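Local coordinates for putative peptidyl-arginine deiminase family protein (Campylobacter jejuni subsp. jejuni serotype O:2, PDB 6B2W) that probably hydrolyses the guanidinium group of agmatine to yield N-carbamoylputrescine on the way to putrescine and other polyamines, at residues E20-S25 and S323-R328; Q42-F47 and R312-Q317; V51-K56 and D72-E77; L58-K63 and C81-T86; A279-F284 and G319-S324. The protein carries 1 engineered substitution. One frame throughout, in Å; residues are numbered along the deposited sequence. Where two conformers were deposited one is given.

Contact 1 of 5, residues E20-S25 and S323-R328. Engineered in segment 323-328: Ser323 (natural residue Cys). With AG2 (agmatine), chain C.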
# COMPACT_ATOMS: atom_id res chain seq x y z
N GLU A 20 8.86 -2.68 12.79
CA GLU A 20 9.94 -1.89 13.36
C GLU A 20 9.80 -0.42 12.93
O GLU A 20 9.88 0.48 13.77
CB GLU A 20 11.30 -2.44 12.90
CG GLU A 20 12.48 -1.99 13.75
CD GLU A 20 12.53 -2.67 15.10
OE1 GLU A 20 12.63 -3.91 15.15
OE2 GLU A 20 12.48 -1.96 16.13
N TYR A 21 9.60 -0.20 11.64
CA TYR A 21 9.42 1.14 11.07
C TYR A 21 8.19 1.22 10.16
O TYR A 21 7.82 0.23 9.52
CB TYR A 21 10.61 1.50 10.19
CG TYR A 21 11.89 1.86 10.90
CD1 TYR A 21 12.15 3.17 11.27
CD2 TYR A 21 12.86 0.90 11.13
CE1 TYR A 21 13.34 3.51 11.90
CE2 TYR A 21 14.05 1.22 11.75
CZ TYR A 21 14.29 2.53 12.13
OH TYR A 21 15.48 2.86 12.75
N LEU A 22 7.59 2.41 10.09
CA LEU A 22 6.77 2.78 8.94
C LEU A 22 7.57 3.82 8.17
O LEU A 22 8.08 4.77 8.75
CB LEU A 22 5.43 3.38 9.36
CG LEU A 22 4.47 3.64 8.19
CD1 LEU A 22 3.98 2.33 7.59
CD2 LEU A 22 3.28 4.48 8.64
N MET A 23 7.68 3.62 6.86
CA MET A 23 8.57 4.42 6.03
C MET A 23 7.77 5.28 5.06
O MET A 23 6.83 4.79 4.44
CB MET A 23 9.52 3.52 5.24
CG MET A 23 10.32 2.57 6.12
SD MET A 23 11.63 1.72 5.23
CE MET A 23 10.67 0.69 4.12
N LEU A 24 8.16 6.55 4.94
CA LEU A 24 7.51 7.48 4.03
C LEU A 24 8.52 8.28 3.22
O LEU A 24 9.68 8.43 3.62
CB LEU A 24 6.60 8.44 4.79
CG LEU A 24 5.41 7.82 5.51
CD1 LEU A 24 5.75 7.53 6.97
CD2 LEU A 24 4.18 8.72 5.43
N SER A 25 8.07 8.78 2.07
CA SER A 25 8.86 9.64 1.21
C SER A 25 8.18 11.00 1.14
O SER A 25 7.07 11.12 0.61
CB SER A 25 8.97 9.02 -0.19
OG SER A 25 9.70 9.85 -1.07
N SER A 323 -0.91 3.88 0.11
CA SER A 323 -0.03 4.27 -1.00
C SER A 323 1.20 5.08 -0.58
O SER A 323 2.26 4.98 -1.19
CB SER A 323 -0.84 5.11 -1.98
OG SER A 323 -1.98 4.40 -2.46
N SER A 324 1.05 5.90 0.46
CA SER A 324 2.11 6.82 0.89
C SER A 324 3.02 6.26 1.98
O SER A 324 3.74 7.02 2.62
CB SER A 324 1.48 8.12 1.38
OG SER A 324 0.63 8.67 0.40
N CYS A 325 3.01 4.95 2.20
CA CYS A 325 3.89 4.36 3.21
C CYS A 325 4.27 2.92 2.91
O CYS A 325 3.67 2.27 2.05
CB CYS A 325 3.25 4.47 4.59
SG CYS A 325 1.69 3.57 4.77
N GLN A 326 5.29 2.43 3.61
CA GLN A 326 5.76 1.05 3.49
C GLN A 326 6.17 0.51 4.85
O GLN A 326 6.84 1.20 5.62
CB GLN A 326 6.94 0.97 2.51
CG GLN A 326 7.50 -0.44 2.29
CD GLN A 326 6.45 -1.45 1.85
OE1 GLN A 326 5.64 -1.90 2.66
NE2 GLN A 326 6.46 -1.81 0.57
N ASN A 327 5.78 -0.73 5.12
CA ASN A 327 6.04 -1.37 6.40
C ASN A 327 7.36 -2.13 6.39
O ASN A 327 7.69 -2.80 5.40
CB ASN A 327 4.88 -2.31 6.77
CG ASN A 327 3.51 -1.64 6.63
OD1 ASN A 327 2.95 -1.60 5.54
ND2 ASN A 327 2.98 -1.13 7.72
N ARG A 328 8.12 -2.01 7.47
CA ARG A 328 9.35 -2.78 7.67
C ARG A 328 9.23 -3.55 8.97
O ARG A 328 9.21 -2.97 10.05
CB ARG A 328 10.57 -1.86 7.72
CG ARG A 328 11.87 -2.58 8.04
CD ARG A 328 13.08 -1.67 7.87
NE ARG A 328 14.28 -2.28 8.43
CZ ARG A 328 15.06 -3.16 7.80
NH1 ARG A 328 14.78 -3.57 6.57
NH2 ARG A 328 16.13 -3.64 8.42
N AG2 C . 1.15 10.34 -9.51
CA AG2 C . 0.12 9.31 -9.66
CB AG2 C . 0.41 8.09 -8.79
CG AG2 C . -0.84 7.65 -8.02
CD AG2 C . -0.45 6.77 -6.84
NE AG2 C . -0.97 5.41 -7.01
CZ AG2 C . -0.80 4.43 -6.11
NH1 AG2 C . -1.30 3.22 -6.33
NH2 AG2 C . -0.11 4.64 -4.99
O HOH W 1 5.27 9.05 1.51
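Arg328 O is gripped by two successive backbone amides, Glu20 N at 2.8 Å and Tyr21 N at 3.2 Å, both in the plane of its carbonyl. Two residues facing one is the mark of a classic beta bulge, and the pairing beyond it is antiparallel: Arg328 N returns a bond to Tyr21 O, and Met23 N and Gln326 O are joined at 2.8 Å, with Gln326 N answering to Met23 O. The axes of strands 21-25 and 326-328 run at 146°, a clear twist. Side chains alternate accordingly. Tyr21, Met23, Gln326 and Arg328 share one face, where Met23 CE lies 3.8 Å from Gln326 CG, brought there by the bend at its last torsion (chi3 -67°). Arg328 runs extended beside the Tyr21 ring and ends in a salt bridge with Glu135, while Tyr21 OH bonds to Glu77. On the other face Leu22 CD1 rests 3.6 Å from Asn327 ND2 and 3.8 Å from Cys325 CB; that amide nitrogen is bonded to Gln19. Water 1 joins Ser25 N to Ser324 O where the strands part. The arrangement is an edge-strand pairing in a mixed sheet of the guanidino-group-modifying (pentein) fold, with the last strand leaving the agmatine pocket.

Contact 2 of 5, residues Q42-F47 and R312-Q317. With AG2 (agmatine), chain C.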
# COMPACT_ATOMS: atom_id res chain seq x y z
N GLN A 42 1.13 19.49 5.56
CA GLN A 42 0.33 19.60 6.79
C GLN A 42 -0.33 18.26 7.10
O GLN A 42 -0.38 17.83 8.25
CB GLN A 42 -0.72 20.71 6.64
CG GLN A 42 -1.72 20.83 7.80
CD GLN A 42 -1.07 21.13 9.14
OE1 GLN A 42 0.02 21.71 9.20
NE2 GLN A 42 -1.74 20.74 10.22
N SER A 43 -0.83 17.60 6.05
CA SER A 43 -1.46 16.29 6.18
C SER A 43 -0.44 15.21 6.57
O SER A 43 -0.75 14.34 7.39
CB SER A 43 -2.16 15.91 4.87
OG SER A 43 -3.17 16.84 4.55
N TYR A 44 0.75 15.27 5.99
CA TYR A 44 1.84 14.36 6.38
C TYR A 44 2.19 14.52 7.86
O TYR A 44 2.38 13.52 8.55
CB TYR A 44 3.10 14.57 5.51
CG TYR A 44 3.20 13.63 4.31
CD1 TYR A 44 2.35 13.77 3.22
CD2 TYR A 44 4.16 12.62 4.27
CE1 TYR A 44 2.43 12.93 2.13
CE2 TYR A 44 4.25 11.77 3.17
CZ TYR A 44 3.38 11.93 2.10
OH TYR A 44 3.45 11.10 1.01
N LYS A 45 2.26 15.76 8.34
CA LYS A 45 2.52 16.03 9.76
C LYS A 45 1.54 15.28 10.67
O LYS A 45 1.96 14.65 11.64
CB LYS A 45 2.46 17.54 10.06
CG LYS A 45 3.68 18.33 9.60
CD LYS A 45 3.59 19.80 9.97
CE LYS A 45 3.89 20.03 11.45
NZ LYS A 45 3.95 21.48 11.80
N GLU A 46 0.25 15.35 10.35
CA GLU A 46 -0.76 14.65 11.13
C GLU A 46 -0.56 13.15 11.10
O GLU A 46 -0.49 12.50 12.14
CB GLU A 46 -2.18 15.00 10.65
CG GLU A 46 -2.71 16.30 11.22
CD GLU A 46 -2.60 16.35 12.73
OE1 GLU A 46 -3.03 15.36 13.38
OE2 GLU A 46 -2.07 17.35 13.27
N PHE A 47 -0.45 12.62 9.88
CA PHE A 47 -0.22 11.19 9.65
C PHE A 47 0.99 10.70 10.47
O PHE A 47 0.87 9.75 11.24
CB PHE A 47 -0.01 10.95 8.14
CG PHE A 47 0.03 9.50 7.72
CD1 PHE A 47 -0.52 8.48 8.50
CD2 PHE A 47 0.60 9.16 6.50
CE1 PHE A 47 -0.47 7.17 8.08
CE2 PHE A 47 0.65 7.84 6.08
CZ PHE A 47 0.11 6.84 6.87
N ARG A 312 -7.80 13.73 2.30
CA ARG A 312 -8.33 14.38 1.10
C ARG A 312 -7.25 14.92 0.15
O ARG A 312 -7.39 14.80 -1.07
CB ARG A 312 -9.29 15.50 1.48
CG ARG A 312 -10.62 15.01 2.02
CD ARG A 312 -11.45 16.17 2.54
NE ARG A 312 -10.81 16.80 3.69
CZ ARG A 312 -11.04 18.05 4.10
NH1 ARG A 312 -11.89 18.84 3.46
NH2 ARG A 312 -10.40 18.51 5.17
N VAL A 313 -6.20 15.51 0.70
CA VAL A 313 -5.15 16.14 -0.11
C VAL A 313 -4.33 15.10 -0.89
O VAL A 313 -3.89 15.36 -2.01
CB VAL A 313 -4.19 17.02 0.73
CG1 VAL A 313 -3.12 17.65 -0.14
CG2 VAL A 313 -4.97 18.11 1.46
N PHE A 314 -4.16 13.93 -0.28
CA PHE A 314 -3.45 12.81 -0.93
C PHE A 314 -4.08 12.46 -2.28
O PHE A 314 -3.38 12.12 -3.23
CB PHE A 314 -3.48 11.57 -0.04
CG PHE A 314 -2.56 11.64 1.15
CD1 PHE A 314 -2.98 12.23 2.34
CD2 PHE A 314 -1.29 11.10 1.09
CE1 PHE A 314 -2.14 12.29 3.43
CE2 PHE A 314 -0.44 11.16 2.18
CZ PHE A 314 -0.86 11.76 3.35
N LEU A 315 -5.41 12.55 -2.35
CA LEU A 315 -6.16 12.14 -3.54
C LEU A 315 -5.90 13.00 -4.78
O LEU A 315 -6.20 12.58 -5.89
CB LEU A 315 -7.67 12.14 -3.24
CG LEU A 315 -8.20 11.27 -2.10
CD1 LEU A 315 -9.71 11.47 -1.99
CD2 LEU A 315 -7.88 9.80 -2.33
N ARG A 316 -5.35 14.20 -4.60
CA ARG A 316 -5.06 15.08 -5.74
C ARG A 316 -4.00 14.48 -6.67
O ARG A 316 -3.98 14.76 -7.87
CB ARG A 316 -4.62 16.47 -5.28
CG ARG A 316 -5.73 17.25 -4.60
CD ARG A 316 -5.25 18.62 -4.14
NE ARG A 316 -6.11 19.20 -3.11
CZ ARG A 316 -5.83 20.32 -2.44
NH1 ARG A 316 -4.72 21.00 -2.68
NH2 ARG A 316 -6.68 20.76 -1.52
N GLN A 317 -3.12 13.65 -6.10
CA GLN A 317 -2.16 12.89 -6.89
C GLN A 317 -2.52 11.40 -6.92
O GLN A 317 -1.65 10.55 -7.09
CB GLN A 317 -0.74 13.13 -6.35
CG GLN A 317 -0.24 14.55 -6.58
CD GLN A 317 -0.05 14.90 -8.05
OE1 GLN A 317 0.17 14.02 -8.88
NE2 GLN A 317 -0.15 16.19 -8.36
N AG2 C . 1.15 10.34 -9.51
CA AG2 C . 0.12 9.31 -9.66
CB AG2 C . 0.41 8.09 -8.79
CG AG2 C . -0.84 7.65 -8.02
CD AG2 C . -0.45 6.77 -6.84
NE AG2 C . -0.97 5.41 -7.01
CZ AG2 C . -0.80 4.43 -6.11
NH1 AG2 C . -1.30 3.22 -6.33
NH2 AG2 C . -0.11 4.64 -4.99
O HOH W 2 -5.15 15.18 3.68
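The ring of Phe314 lies alongside that of Tyr44, offset until little of one ring covers the other. Their planes are 23° from parallel and their centroids 5.2 Å apart; the closest approach is between Tyr44 CE1 and Phe314 CE2, at 3.4 Å. With its CG beside the backbone N (chi1 -74°), Phe314 sends its ring from the 312-316 turn into the side of helix 37-52, where it meets Ser43, Tyr44 and Phe47. Its CE1 approaches Ser43 CB at 3.9 Å, and its CZ comes to 4.3 Å from Phe47 CD2. Ile40 of the same helix is a further neighbour, and Ser324 lies against Phe314 from the loop ahead of strand 326-329. Ser43 OG sits 3.8 Å from Val313 CG2. The polar link there is indirect: water 2 is 2.7 Å from Ser43 OG and accepts from Val313 N at 3.2 Å, while the same hydroxyl is also bonded to Glu39 O. The turn then carries Gln317 to the ligand, its backbone O lying 3.2 Å from CG of agmatine. With aromatic packing at the centre and one bridging water beside Ser43 and Val313, the fit appears to depend mainly on the shape of the rings.

Contact 3 of 5, residues V51-K56 and D72-E77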
# COMPACT_ATOMS: atom_id res chain seq x y z
N VAL A 51 1.08 7.98 13.73
CA VAL A 51 1.85 6.73 13.67
C VAL A 51 2.95 6.68 14.72
O VAL A 51 3.14 5.65 15.37
CB VAL A 51 2.47 6.51 12.27
CG1 VAL A 51 3.42 5.32 12.27
CG2 VAL A 51 1.38 6.31 11.22
N SER A 52 3.67 7.79 14.89
CA SER A 52 4.80 7.87 15.83
C SER A 52 4.48 7.49 17.27
O SER A 52 5.37 7.08 18.02
CB SER A 52 5.40 9.28 15.81
OG SER A 52 4.45 10.24 16.26
N GLU A 53 3.22 7.63 17.67
CA GLU A 53 2.75 7.21 18.99
C GLU A 53 2.70 5.69 19.17
O GLU A 53 2.57 5.21 20.30
CB GLU A 53 1.36 7.79 19.27
CG GLU A 53 1.30 9.31 19.36
CD GLU A 53 1.48 9.84 20.78
OE1 GLU A 53 2.53 9.56 21.41
OE2 GLU A 53 0.57 10.54 21.26
N PHE A 54 2.79 4.94 18.07
CA PHE A 54 2.72 3.47 18.11
C PHE A 54 4.01 2.75 17.69
O PHE A 54 4.29 1.67 18.19
CB PHE A 54 1.56 3.00 17.24
CG PHE A 54 0.21 3.47 17.72
CD1 PHE A 54 -0.46 2.77 18.71
CD2 PHE A 54 -0.37 4.61 17.18
CE1 PHE A 54 -1.70 3.20 19.16
CE2 PHE A 54 -1.60 5.05 17.63
CZ PHE A 54 -2.27 4.34 18.62
N GLN A 55 4.76 3.34 16.76
CA GLN A 55 6.02 2.74 16.31
C GLN A 55 6.88 3.76 15.59
O GLN A 55 6.39 4.82 15.19
CB GLN A 55 5.75 1.55 15.37
CG GLN A 55 5.08 1.93 14.06
CD GLN A 55 4.77 0.72 13.19
OE1 GLN A 55 4.17 -0.26 13.65
NE2 GLN A 55 5.17 0.78 11.92
N LYS A 56 8.16 3.45 15.42
CA LYS A 56 9.09 4.37 14.78
C LYS A 56 8.66 4.70 13.36
O LYS A 56 8.03 3.89 12.69
CB LYS A 56 10.50 3.79 14.76
CG LYS A 56 11.17 3.72 16.12
CD LYS A 56 12.63 3.29 16.00
CE LYS A 56 12.75 1.80 15.75
NZ LYS A 56 14.16 1.39 15.54
N ASP A 72 10.36 18.02 15.84
CA ASP A 72 10.05 17.77 17.25
C ASP A 72 8.96 16.70 17.43
O ASP A 72 8.02 16.88 18.21
CB ASP A 72 9.64 19.08 17.95
CG ASP A 72 10.84 19.88 18.46
OD1 ASP A 72 11.95 19.31 18.60
OD2 ASP A 72 10.67 21.09 18.73
N ILE A 73 9.10 15.59 16.72
CA ILE A 73 8.17 14.47 16.83
C ILE A 73 8.93 13.25 17.32
O ILE A 73 9.91 12.83 16.69
CB ILE A 73 7.48 14.17 15.49
CG1 ILE A 73 6.70 15.40 15.01
CG2 ILE A 73 6.53 12.99 15.62
CD1 ILE A 73 6.24 15.33 13.57
N LYS A 74 8.49 12.69 18.45
CA LYS A 74 9.07 11.47 19.01
C LYS A 74 9.08 10.33 18.00
O LYS A 74 8.20 10.25 17.14
CB LYS A 74 8.28 11.03 20.26
CG LYS A 74 6.79 10.77 20.02
CD LYS A 74 6.12 10.04 21.18
CE LYS A 74 6.46 8.56 21.20
NZ LYS A 74 5.55 7.79 22.11
N ASN A 75 10.08 9.44 18.10
CA ASN A 75 10.17 8.24 17.26
C ASN A 75 10.20 8.51 15.76
O ASN A 75 9.60 7.77 14.98
CB ASN A 75 9.02 7.27 17.56
CG ASN A 75 9.01 6.80 19.00
OD1 ASN A 75 9.89 7.15 19.79
ND2 ASN A 75 8.02 5.99 19.34
N VAL A 76 10.87 9.58 15.35
CA VAL A 76 11.01 9.89 13.93
C VAL A 76 12.48 9.97 13.58
O VAL A 76 13.26 10.63 14.26
CB VAL A 76 10.30 11.22 13.56
CG1 VAL A 76 10.46 11.52 12.08
CG2 VAL A 76 8.82 11.15 13.92
N GLU A 77 12.85 9.28 12.51
CA GLU A 77 14.21 9.30 11.98
C GLU A 77 14.16 9.80 10.54
O GLU A 77 13.10 9.82 9.91
CB GLU A 77 14.84 7.91 12.05
CG GLU A 77 15.08 7.42 13.47
CD GLU A 77 15.57 5.99 13.54
OE1 GLU A 77 15.91 5.42 12.48
OE2 GLU A 77 15.61 5.42 14.65
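Charge pairing joins Glu53 and Lys74, whose side chains cross at about a right angle. Glu53 OE1 and Lys74 NZ form a salt bridge at 3.6 Å, and Lys74 CD is just as near that oxygen, so the carboxylate meets the aliphatic shaft as well as the ammonium. Lys56 and Glu77 are also of opposite charge, but NZ and OE2 stand 4.4 Å apart, too far for a salt bridge; Glu77 OE1 is instead bonded to Tyr21 OH and Lys132. Polar contact with the backbone is modest. Asn75 ND2 gives a weak, bent bond to Ser52 O (3.2 Å, 125° at the hydrogen), and Lys56 CA makes a CA-H...O contact with Asn75 O at 3.4 Å. Close packing falls to Ser52: its CB lies 3.2 Å from Lys74 O, and its OG, set between the backbone N and the carbonyl carbon (chi1 63°), bonds to Lys49 O and is 3.5 Å from Ile73 CG2. The contact thus joins the C-terminal end of helix 37-52 to the turn entering strand 76-80, beside strand 56-61, to which Asn75 and Glu77 are tied through backbone bonds with Val57.

Contact 4 of 5, residues L58-K63 and C81-T86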
# COMPACT_ATOMS: atom_id res chain seq x y z
N LEU A 58 10.24 6.40 9.67
CA LEU A 58 11.41 6.78 8.89
C LEU A 58 10.97 7.68 7.75
O LEU A 58 10.16 7.28 6.92
CB LEU A 58 12.12 5.54 8.33
CG LEU A 58 13.34 5.79 7.44
CD1 LEU A 58 14.42 6.57 8.18
CD2 LEU A 58 13.90 4.48 6.91
N LEU A 59 11.51 8.90 7.72
CA LEU A 59 11.17 9.86 6.68
C LEU A 59 12.32 10.02 5.70
O LEU A 59 13.45 10.32 6.10
CB LEU A 59 10.80 11.21 7.31
CG LEU A 59 9.57 11.21 8.23
CD1 LEU A 59 9.34 12.59 8.80
CD2 LEU A 59 8.32 10.71 7.50
N ILE A 60 12.02 9.81 4.42
CA ILE A 60 13.00 9.90 3.35
C ILE A 60 12.73 11.16 2.53
O ILE A 60 11.63 11.33 2.00
CB ILE A 60 12.92 8.67 2.43
CG1 ILE A 60 13.18 7.38 3.23
CG2 ILE A 60 13.91 8.79 1.28
CD1 ILE A 60 12.65 6.13 2.56
N ALA A 61 13.72 12.04 2.42
CA ALA A 61 13.58 13.25 1.61
C ALA A 61 14.92 13.69 1.01
O ALA A 61 15.97 13.39 1.57
CB ALA A 61 12.97 14.38 2.43
N PRO A 62 14.87 14.40 -0.14
CA PRO A 62 16.10 14.78 -0.84
C PRO A 62 16.87 15.99 -0.30
O PRO A 62 17.89 16.35 -0.87
CB PRO A 62 15.61 15.08 -2.27
CG PRO A 62 14.21 14.57 -2.34
CD PRO A 62 13.69 14.72 -0.95
N LYS A 63 16.39 16.62 0.78
CA LYS A 63 17.09 17.75 1.38
C LYS A 63 16.84 17.83 2.89
O LYS A 63 15.78 17.42 3.37
CB LYS A 63 16.66 19.07 0.72
CG LYS A 63 17.36 19.37 -0.60
CD LYS A 63 17.04 20.77 -1.11
CE LYS A 63 17.84 21.86 -0.40
NZ LYS A 63 19.24 21.97 -0.92
N CYS A 81 17.87 11.13 0.62
CA CYS A 81 17.89 10.42 -0.66
C CYS A 81 17.02 11.15 -1.69
O CYS A 81 15.99 11.71 -1.34
CB CYS A 81 17.39 8.99 -0.49
SG CYS A 81 17.49 7.98 -1.99
N ASP A 82 17.45 11.13 -2.95
CA ASP A 82 16.72 11.79 -4.03
C ASP A 82 15.55 10.93 -4.49
O ASP A 82 15.65 9.71 -4.56
CB ASP A 82 17.64 12.10 -5.21
CG ASP A 82 18.65 13.20 -4.89
OD1 ASP A 82 18.86 13.51 -3.69
OD2 ASP A 82 19.24 13.76 -5.84
N THR A 83 14.44 11.60 -4.82
CA THR A 83 13.17 10.93 -5.11
C THR A 83 12.43 11.63 -6.24
O THR A 83 12.47 12.86 -6.34
CB THR A 83 12.24 10.96 -3.89
OG1 THR A 83 11.86 12.31 -3.61
CG2 THR A 83 12.92 10.37 -2.66
N ASN A 84 11.76 10.85 -7.08
CA ASN A 84 10.83 11.40 -8.08
C ASN A 84 9.51 11.78 -7.42
O ASN A 84 8.99 12.87 -7.66
CB ASN A 84 10.55 10.38 -9.18
CG ASN A 84 11.77 10.04 -10.00
OD1 ASN A 84 12.21 8.89 -10.03
ND2 ASN A 84 12.34 11.04 -10.67
N ASP A 85 8.98 10.87 -6.60
CA ASP A 85 7.68 11.06 -5.98
C ASP A 85 7.61 10.41 -4.58
O ASP A 85 8.62 9.93 -4.06
CB ASP A 85 6.58 10.50 -6.89
CG ASP A 85 5.26 11.25 -6.78
OD1 ASP A 85 5.07 12.00 -5.79
OD2 ASP A 85 4.41 11.09 -7.67
N THR A 86 6.41 10.40 -4.00
CA THR A 86 6.20 10.10 -2.59
C THR A 86 5.51 8.76 -2.32
O THR A 86 5.28 8.40 -1.17
CB THR A 86 5.33 11.20 -1.97
OG1 THR A 86 4.10 11.30 -2.69
CG2 THR A 86 6.05 12.53 -2.02
O HOH W 3 11.05 12.25 -0.78
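Cys81 N donates to Ala61 O at 3.1 Å, joining the two segments where they leave strands 56-61 and 76-80, parallel neighbours in a mixed sheet of the pentein fold. The bond is straight at the hydrogen (164°), yet its donor stands 54° out of the carbonyl plane. Ile60 CG2 reaches Cys81 CB at 3.9 Å. Cys81 itself turns SG away from its own N (chi1 -176°), and its side chain packs on Val124 and Lys127 of helix 124-131. Cys81 O lies over the face of the Pro62 ring, 3.1 Å from its CA. The far edge of the proline ring meets Thr83: CG, puckered exo, is 3.5 Å from OG1, the two side chains crossing at about a right angle. That hydroxyl is set between the backbone N and the carbonyl carbon of Thr83. Asp82 points away at CB, but its OD1 comes within 3.9 Å of Pro62 CB and has a long, weak ion pair with Lys80. Asp85, which touches agmatine, has its OD1 met from above the carboxylate plane by Thr86 N at 2.7 Å, which should restrain it. Water 3 accepts from Thr83 OG1 at 2.9 Å and donates to Ile60 O at 3.0 Å.

Contact 5 of 5, residues A279-F284 and G319-S324. Engineered in segment 319-324: Ser323 (natural residue Cys). With AG2 (agmatine), chain C.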
# COMPACT_ATOMS: atom_id res chain seq x y z
N ALA A 279 -2.55 -0.49 16.08
CA ALA A 279 -3.48 0.45 15.47
C ALA A 279 -3.67 0.22 13.97
O ALA A 279 -2.79 -0.29 13.28
CB ALA A 279 -3.03 1.88 15.72
N LEU A 280 -4.85 0.61 13.48
CA LEU A 280 -5.13 0.63 12.06
C LEU A 280 -5.47 2.07 11.70
O LEU A 280 -6.49 2.59 12.15
CB LEU A 280 -6.32 -0.29 11.74
CG LEU A 280 -6.75 -0.38 10.26
CD1 LEU A 280 -5.65 -0.99 9.42
CD2 LEU A 280 -8.03 -1.18 10.12
N ILE A 281 -4.62 2.70 10.90
CA ILE A 281 -4.84 4.07 10.48
C ILE A 281 -5.67 4.05 9.20
O ILE A 281 -5.25 3.48 8.20
CB ILE A 281 -3.51 4.82 10.24
CG1 ILE A 281 -2.56 4.65 11.43
CG2 ILE A 281 -3.78 6.29 9.97
CD1 ILE A 281 -3.13 5.05 12.78
N VAL A 282 -6.83 4.69 9.25
CA VAL A 282 -7.78 4.67 8.12
C VAL A 282 -7.93 6.06 7.49
O VAL A 282 -7.93 7.07 8.19
CB VAL A 282 -9.17 4.13 8.54
CG1 VAL A 282 -9.03 2.79 9.25
CG2 VAL A 282 -9.92 5.12 9.43
N PRO A 283 -8.06 6.11 6.15
CA PRO A 283 -8.23 7.40 5.50
C PRO A 283 -9.64 7.95 5.71
O PRO A 283 -10.62 7.22 5.54
CB PRO A 283 -8.00 7.07 4.02
CG PRO A 283 -8.42 5.65 3.88
CD PRO A 283 -8.14 4.99 5.20
N PHE A 284 -9.72 9.22 6.10
CA PHE A 284 -11.00 9.92 6.30
C PHE A 284 -11.12 10.98 5.22
O PHE A 284 -10.16 11.70 4.94
CB PHE A 284 -11.04 10.56 7.69
CG PHE A 284 -11.71 9.72 8.76
CD1 PHE A 284 -11.76 8.33 8.67
CD2 PHE A 284 -12.26 10.33 9.88
CE1 PHE A 284 -12.37 7.58 9.66
CE2 PHE A 284 -12.86 9.59 10.88
CZ PHE A 284 -12.92 8.21 10.77
N GLY A 319 -3.51 8.88 -4.93
CA GLY A 319 -3.25 7.84 -3.93
C GLY A 319 -3.81 8.25 -2.58
O GLY A 319 -4.38 9.33 -2.44
N SER A 320 -3.68 7.38 -1.59
CA SER A 320 -4.10 7.69 -0.23
C SER A 320 -3.06 7.20 0.78
O SER A 320 -1.88 7.08 0.44
CB SER A 320 -5.49 7.11 0.04
OG SER A 320 -6.06 7.65 1.21
N LEU A 321 -3.47 6.92 2.02
CA LEU A 321 -2.52 6.69 3.12
C LEU A 321 -1.64 5.47 2.90
O LEU A 321 -0.42 5.57 3.04
CB LEU A 321 -3.26 6.55 4.45
CG LEU A 321 -4.04 7.76 4.96
CD1 LEU A 321 -4.67 7.45 6.31
CD2 LEU A 321 -3.16 9.00 5.06
N HIS A 322 -2.24 4.34 2.55
CA HIS A 322 -1.49 3.10 2.33
C HIS A 322 -0.47 3.27 1.21
O HIS A 322 0.68 2.86 1.34
CB HIS A 322 -2.44 1.96 1.99
CG HIS A 322 -1.79 0.61 1.98
ND1 HIS A 322 -1.59 -0.10 0.82
CD2 HIS A 322 -1.30 -0.15 2.98
CE1 HIS A 322 -1.00 -1.25 1.10
NE2 HIS A 322 -0.82 -1.31 2.41
N SER A 323 -0.91 3.88 0.11
CA SER A 323 -0.03 4.27 -1.00
C SER A 323 1.20 5.08 -0.58
O SER A 323 2.26 4.98 -1.19
CB SER A 323 -0.84 5.11 -1.98
OG SER A 323 -1.98 4.40 -2.46
N SER A 324 1.05 5.90 0.46
CA SER A 324 2.11 6.82 0.89
C SER A 324 3.02 6.26 1.98
O SER A 324 3.74 7.02 2.62
CB SER A 324 1.48 8.12 1.38
OG SER A 324 0.63 8.67 0.40
N AG2 C . 1.15 10.34 -9.51
CA AG2 C . 0.12 9.31 -9.66
CB AG2 C . 0.41 8.09 -8.79
CG AG2 C . -0.84 7.65 -8.02
CD AG2 C . -0.45 6.77 -6.84
NE AG2 C . -0.97 5.41 -7.01
CZ AG2 C . -0.80 4.43 -6.11
NH1 AG2 C . -1.30 3.22 -6.33
NH2 AG2 C . -0.11 4.64 -4.99
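Leu321 CD1 packs against Ile281 and Pro283, and apolar touches of this one methyl carry most of the contact. It lies 3.9 Å from Ile281 CG2, the two side chains crossing at about a right angle, then meets the backbone beyond: Val282 C at 3.7 Å and Pro283 N at 3.6 Å. Leu321 CG, beside its own backbone N (chi1 -63°), directs the methyl to the strand, where Pro283 CB faces it at 4.1 Å. The mixed contact comes from Ser320, whose OG is 3.5 Å from Pro283 CB and is hydrogen-bonded to Tyr285 OH. Internal polar bonds shape the 319-324 turn. Ser324 OG donates to Ser320 O at 3.0 Å from 41° above the carbonyl plane, while Ser324 N bonds to Leu321 O. On this turn the engineered Ser323 (Cys in the natural protein) has OG 3.2 Å from NH2 of agmatine. Leu321 also packs on Phe47 of helix 37-52 and Val309 of strand 305-310, and strand 279-284 runs between strands 274-276 and 305-310, with Val282 and Phe284 touching helix 289-300.

Overall arrangement
Contacts 1, 3 and 4 reach one sheet: Leu22 O and Leu58 N, 2.9 Å apart, link contact 1 to contact 4, and Glu77 O and Leu59 N, also 2.9 Å apart, link contact 3 to contact 4. The strand of contact 5 lies in another sheet, the centre of that contact about 11 Å from that of contact 1, with which it shares Ser323 and Ser324. Contact 2, centred about 10 Å from contact 5, joins these parts through Ser324 OG, 3.2 Å from Phe314 CD2. Around agmatine, contacts 1 and 5 supply Ser323, contact 2 Gln317 and contact 4 Asp85, so two distant regions, Asp85 and the 317-323 turn, converge on one pocket; contact 3 contributes none of the pocket residues.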